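Local coordinates for protein V-type ATP synthase alpha chain (Nanoarchaeum equitans Kin4-M, PDB 5BN3) that forms subunit A (the alpha chain) of an archaeal V-type ATP synthase, a P-loop nucleotide-binding protein that binds ADP and magnesium, at residues 238-252 with 276-288. Residues are numbered along the deposited sequence; the frame is centred on the assembly and turned at random.
Sequences KWADSDIVIYIGCGE and LMYRTILIANTSN
Val245 N to Arg279 O opens a run of seven backbone hydrogen bonds that joins strands 244-250 and 280-285 as parallel neighbours, their axes 4.8 Å apart and inclined by 7°. The bonds pass alternately to and fro: Val245, Tyr247, Gly249 and Gly251 give their N-H groups to carbonyls of segment 276-288 and, all but Gly251, accept one back at their carbonyl oxygens. Past the strand ends, Ser287 N reaches Glu252 O at 2.9 Å, joining the two outgoing loops.

The polar side-chain contact is concentrated in Arg279. Its CG lies between the backbone N and carbonyl carbon (chi1 75°), and from there the chain runs extended into the turn after helix 229-239. NH1 bonds to Ala240 O at 2.8 Å, close to the guanidinium plane, and to Ser242 O at 2.9 Å with a more bent geometry; NH2 adds a weak bond to Ala240 O and a further one to Ala237 O. Main-chain carbonyls of Ala237, Ala240 and Ser242 thus fix the rotation of the buried guanidinium, while Val245 CG2 rests over one face, 3.6 Å from Arg279 NE.

Apolar contacts line both faces of the strand pair. Tyr247 CB meets Leu282 CD2 at 3.8 Å on one; on the other, Ile246 CG2 touches Ile283 CD1 at 4.0 Å. Beside the arginine, Leu276 CD1 packs against Trp239 CZ3 and Lys238 CB. Both Leu276 methyls also lie against the carbonyl oxygen of Lys238.

The pair belongs to a right-handed beta-alpha-beta crossover of the P-loop nucleotide-binding domain, connected through helix 254-263, which covers Leu282 and Ala284. Helix 293-309 packs on Ile281 and Ile283 across the sheet, and strand 314-320 continues it beyond 244-250.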
loop_
_atom_site.group_PDB
_atom_site.type_symbol
_atom_site.label_atom_id
_atom_site.label_comp_id
_atom_site.label_asym_id
_atom_site.label_seq_id
_atom_site.Cartn_x
_atom_site.Cartn_y
_atom_site.Cartn_z
ATOM N N LYS A 238 6.202 -17.649 36.228
ATOM C CA LYS A 238 6.694 -17.610 37.607
ATOM C C LYS A 238 5.598 -17.798 38.645
ATOM O O LYS A 238 5.672 -18.696 39.482
ATOM C CB LYS A 238 7.373 -16.267 37.896
ATOM C CG LYS A 238 8.824 -16.144 37.471
ATOM C CD LYS A 238 9.399 -14.832 37.998
ATOM C CE LYS A 238 10.576 -14.352 37.169
ATOM N NZ LYS A 238 11.003 -12.986 37.580
ATOM N N TRP A 239 4.589 -16.933 38.598
ATOM C CA TRP A 239 3.645 -16.811 39.710
ATOM C C TRP A 239 2.239 -17.354 39.468
ATOM O O TRP A 239 1.390 -17.269 40.354
ATOM C CB TRP A 239 3.532 -15.345 40.147
ATOM C CG TRP A 239 4.846 -14.650 40.388
ATOM C CD1 TRP A 239 5.248 -13.454 39.860
ATOM C CD2 TRP A 239 5.923 -15.101 41.222
ATOM N NE1 TRP A 239 6.505 -13.136 40.313
ATOM C CE2 TRP A 239 6.942 -14.129 41.150
ATOM C CE3 TRP A 239 6.123 -16.229 42.023
ATOM C CZ2 TRP A 239 8.145 -14.255 41.848
ATOM C CZ3 TRP A 239 7.314 -16.353 42.711
ATOM C CH2 TRP A 239 8.309 -15.373 42.621
ATOM N N ALA A 240 1.976 -17.896 38.282
ATOM C CA ALA A 240 0.627 -18.377 37.976
ATOM C C ALA A 240 0.167 -19.473 38.929
ATOM O O ALA A 240 0.942 -20.351 39.315
ATOM C CB ALA A 240 0.531 -18.866 36.545
ATOM N N ASP A 241 -1.104 -19.402 39.309
ATOM C CA ASP A 241 -1.725 -20.437 40.118
ATOM C C ASP A 241 -1.955 -21.641 39.208
ATOM O O ASP A 241 -2.957 -21.715 38.494
ATOM C CB ASP A 241 -3.041 -19.916 40.693
ATOM C CG ASP A 241 -3.590 -20.795 41.799
ATOM O OD1 ASP A 241 -2.863 -21.693 42.273
ATOM O OD2 ASP A 241 -4.754 -20.578 42.199
ATOM N N SER A 242 -1.008 -22.575 39.222
ATOM C CA SER A 242 -1.018 -23.698 38.287
ATOM C C SER A 242 -0.195 -24.866 38.821
ATOM O O SER A 242 0.779 -24.663 39.549
ATOM C CB SER A 242 -0.465 -23.248 36.930
ATOM O OG SER A 242 -0.577 -24.272 35.957
ATOM N N ASP A 243 -0.586 -26.084 38.457
ATOM C CA ASP A 243 0.167 -27.274 38.846
ATOM C C ASP A 243 1.423 -27.416 37.993
ATOM O O ASP A 243 2.502 -27.730 38.497
ATOM C CB ASP A 243 -0.696 -28.530 38.693
ATOM C CG ASP A 243 -1.894 -28.535 39.619
ATOM O OD1 ASP A 243 -1.729 -28.200 40.812
ATOM O OD2 ASP A 243 -3.004 -28.868 39.152
ATOM N N ILE A 244 1.266 -27.177 36.695
ATOM C CA ILE A 244 2.353 -27.342 35.737
ATOM C C ILE A 244 2.469 -26.108 34.840
ATOM O O ILE A 244 1.458 -25.554 34.404
ATOM C CB ILE A 244 2.130 -28.598 34.859
ATOM C CG1 ILE A 244 2.142 -29.861 35.721
ATOM C CG2 ILE A 244 3.193 -28.702 33.775
ATOM C CD1 ILE A 244 3.480 -30.129 36.379
ATOM N N VAL A 245 3.701 -25.675 34.584
ATOM C CA VAL A 245 3.962 -24.577 33.659
ATOM C C VAL A 245 4.862 -25.056 32.526
ATOM O O VAL A 245 5.926 -25.630 32.767
ATOM C CB VAL A 245 4.636 -23.388 34.371
ATOM C CG1 VAL A 245 5.041 -22.320 33.365
ATOM C CG2 VAL A 245 3.711 -22.801 35.412
ATOM N N ILE A 246 4.430 -24.832 31.290
ATOM C CA ILE A 246 5.251 -25.156 30.131
ATOM C C ILE A 246 5.587 -23.888 29.359
ATOM O O ILE A 246 4.696 -23.224 28.824
ATOM C CB ILE A 246 4.535 -26.148 29.206
ATOM C CG1 ILE A 246 4.280 -27.453 29.961
ATOM C CG2 ILE A 246 5.360 -26.412 27.955
ATOM C CD1 ILE A 246 3.253 -28.326 29.316
ATOM N N TYR A 247 6.870 -23.545 29.311
ATOM C CA TYR A 247 7.307 -22.365 28.574
ATOM C C TYR A 247 7.931 -22.776 27.246
ATOM O O TYR A 247 8.960 -23.454 27.218
ATOM C CB TYR A 247 8.308 -21.542 29.393
ATOM C CG TYR A 247 8.467 -20.127 28.886
ATOM C CD1 TYR A 247 9.337 -19.833 27.848
ATOM C CD2 TYR A 247 7.742 -19.086 29.447
ATOM C CE1 TYR A 247 9.479 -18.542 27.381
ATOM C CE2 TYR A 247 7.879 -17.792 28.988
ATOM C CZ TYR A 247 8.748 -17.526 27.955
ATOM O OH TYR A 247 8.886 -16.237 27.494
ATOM N N ILE A 248 7.302 -22.367 26.149
ATOM C CA ILE A 248 7.833 -22.654 24.824
ATOM C C ILE A 248 8.544 -21.435 24.247
ATOM O O ILE A 248 7.907 -20.437 23.899
ATOM C CB ILE A 248 6.725 -23.091 23.846
ATOM C CG1 ILE A 248 5.833 -24.158 24.486
ATOM C CG2 ILE A 248 7.333 -23.611 22.553
ATOM C CD1 ILE A 248 4.711 -24.640 23.582
ATOM N N GLY A 249 9.866 -21.518 24.153
ATOM C CA GLY A 249 10.638 -20.504 23.464
ATOM C C GLY A 249 10.669 -20.825 21.984
ATOM O O GLY A 249 11.530 -21.576 21.520
ATOM N N CYS A 250 9.719 -20.260 21.245
ATOM C CA CYS A 250 9.584 -20.537 19.823
ATOM C C CYS A 250 10.249 -19.446 18.991
ATOM O O CYS A 250 9.668 -18.384 18.772
ATOM C CB CYS A 250 8.103 -20.664 19.455
ATOM S SG CYS A 250 7.770 -21.058 17.721
ATOM N N GLY A 251 11.475 -19.712 18.543
ATOM C CA GLY A 251 12.189 -18.811 17.656
ATOM C C GLY A 251 12.647 -17.505 18.279
ATOM O O GLY A 251 12.777 -16.503 17.575
ATOM N N GLU A 252 12.900 -17.511 19.587
ATOM C CA GLU A 252 13.370 -16.307 20.281
ATOM C C GLU A 252 14.817 -16.425 20.762
ATOM O O GLU A 252 15.563 -17.279 20.282
ATOM C CB GLU A 252 12.441 -15.952 21.446
ATOM C CG GLU A 252 11.049 -15.519 21.012
ATOM C CD GLU A 252 11.058 -14.236 20.202
ATOM O OE1 GLU A 252 11.809 -13.305 20.561
ATOM O OE2 GLU A 252 10.313 -14.154 19.202
ATOM N N LEU A 276 10.353 -23.007 41.893
ATOM C CA LEU A 276 9.540 -22.934 40.682
ATOM C C LEU A 276 9.939 -23.941 39.610
ATOM O O LEU A 276 9.091 -24.431 38.865
ATOM C CB LEU A 276 9.591 -21.522 40.093
ATOM C CG LEU A 276 9.019 -20.386 40.942
ATOM C CD1 LEU A 276 9.025 -19.080 40.166
ATOM C CD2 LEU A 276 7.617 -20.725 41.382
ATOM N N MET A 277 11.228 -24.246 39.534
ATOM C CA MET A 277 11.744 -25.122 38.485
ATOM C C MET A 277 11.099 -26.511 38.486
ATOM O O MET A 277 10.916 -27.114 37.431
ATOM C CB MET A 277 13.265 -25.239 38.599
ATOM C CG MET A 277 13.954 -25.571 37.292
ATOM S SD MET A 277 13.748 -24.262 36.066
ATOM C CE MET A 277 13.350 -25.233 34.614
ATOM N N TYR A 278 10.733 -27.008 39.664
ATOM C CA TYR A 278 10.210 -28.368 39.779
ATOM C C TYR A 278 8.822 -28.566 39.155
ATOM O O TYR A 278 8.396 -29.701 38.949
ATOM C CB TYR A 278 10.207 -28.824 41.242
ATOM C CG TYR A 278 11.574 -29.079 41.826
ATOM C CD1 TYR A 278 12.659 -29.366 41.010
ATOM C CD2 TYR A 278 11.778 -29.044 43.198
ATOM C CE1 TYR A 278 13.909 -29.605 41.544
ATOM C CE2 TYR A 278 13.026 -29.281 43.742
ATOM C CZ TYR A 278 14.086 -29.561 42.907
ATOM O OH TYR A 278 15.333 -29.800 43.434
ATOM N N ARG A 279 8.125 -27.469 38.863
ATOM C CA ARG A 279 6.824 -27.539 38.193
ATOM C C ARG A 279 6.920 -27.060 36.748
ATOM O O ARG A 279 5.912 -26.971 36.044
ATOM C CB ARG A 279 5.781 -26.691 38.932
ATOM C CG ARG A 279 5.932 -25.183 38.708
ATOM C CD ARG A 279 4.691 -24.413 39.140
ATOM N NE ARG A 279 4.801 -22.983 38.846
ATOM C CZ ARG A 279 3.827 -22.100 39.042
ATOM N NH1 ARG A 279 2.659 -22.496 39.528
ATOM N NH2 ARG A 279 4.016 -20.823 38.745
ATOM N N THR A 280 8.138 -26.768 36.306
ATOM C CA THR A 280 8.347 -26.127 35.012
ATOM C C THR A 280 9.010 -27.040 33.977
ATOM O O THR A 280 9.949 -27.777 34.289
ATOM C CB THR A 280 9.191 -24.849 35.184
ATOM O OG1 THR A 280 8.577 -24.004 36.166
ATOM C CG2 THR A 280 9.303 -24.092 33.870
ATOM N N ILE A 281 8.505 -26.990 32.748
ATOM C CA ILE A 281 9.137 -27.660 31.614
ATOM C C ILE A 281 9.492 -26.617 30.560
ATOM O O ILE A 281 8.645 -25.812 30.166
ATOM C CB ILE A 281 8.206 -28.712 30.986
ATOM C CG1 ILE A 281 7.764 -29.728 32.041
ATOM C CG2 ILE A 281 8.895 -29.417 29.826
ATOM C CD1 ILE A 281 6.749 -30.727 31.534
ATOM N N LEU A 282 10.742 -26.632 30.106
ATOM C CA LEU A 282 11.210 -25.665 29.119
ATOM C C LEU A 282 11.417 -26.319 27.759
ATOM O O LEU A 282 12.102 -27.337 27.647
ATOM C CB LEU A 282 12.518 -25.013 29.576
ATOM C CG LEU A 282 12.511 -24.176 30.856
ATOM C CD1 LEU A 282 13.824 -23.422 31.014
ATOM C CD2 LEU A 282 11.348 -23.212 30.852
ATOM N N ILE A 283 10.817 -25.731 26.728
ATOM C CA ILE A 283 11.032 -26.178 25.356
ATOM C C ILE A 283 11.643 -25.041 24.545
ATOM O O ILE A 283 11.008 -24.007 24.324
ATOM C CB ILE A 283 9.723 -26.652 24.714
ATOM C CG1 ILE A 283 9.177 -27.845 25.499
ATOM C CG2 ILE A 283 9.946 -27.039 23.263
ATOM C CD1 ILE A 283 7.744 -28.152 25.215
ATOM N N ALA A 284 12.882 -25.237 24.106
ATOM C CA ALA A 284 13.640 -24.169 23.463
ATOM C C ALA A 284 14.027 -24.496 22.029
ATOM O O ALA A 284 14.819 -25.407 21.787
ATOM C CB ALA A 284 14.887 -23.849 24.269
ATOM N N ASN A 285 13.471 -23.746 21.086
ATOM C CA ASN A 285 13.980 -23.744 19.723
ATOM C C ASN A 285 14.259 -22.300 19.331
ATOM O O ASN A 285 13.381 -21.602 18.824
ATOM C CB ASN A 285 12.998 -24.393 18.751
ATOM C CG ASN A 285 13.673 -24.871 17.478
ATOM O OD1 ASN A 285 14.297 -25.931 17.456
ATOM N ND2 ASN A 285 13.552 -24.088 16.412
ATOM N N THR A 286 15.488 -21.862 19.585
ATOM C CA THR A 286 15.871 -20.464 19.424
ATOM C C THR A 286 15.816 -19.997 17.975
ATOM O O THR A 286 15.684 -20.805 17.056
ATOM C CB THR A 286 17.271 -20.195 20.005
ATOM O OG1 THR A 286 18.244 -20.960 19.286
ATOM C CG2 THR A 286 17.313 -20.583 21.470
ATOM N N SER A 287 15.922 -18.686 17.788
ATOM C CA SER A 287 15.787 -18.063 16.476
ATOM C C SER A 287 16.720 -18.649 15.417
ATOM O O SER A 287 16.345 -18.751 14.245
ATOM C CB SER A 287 16.013 -16.558 16.598
ATOM O OG SER A 287 17.282 -16.289 17.162
ATOM N N ASN A 288 17.927 -19.036 15.824
ATOM C CA ASN A 288 18.901 -19.587 14.877
ATOM C C ASN A 288 18.990 -21.119 14.856
ATOM O O ASN A 288 19.853 -21.687 14.184
ATOM C CB ASN A 288 20.288 -18.968 15.090
ATOM C CG ASN A 288 20.905 -19.349 16.422
ATOM O OD1 ASN A 288 20.201 -19.594 17.403
ATOM N ND2 ASN A 288 22.231 -19.389 16.466
#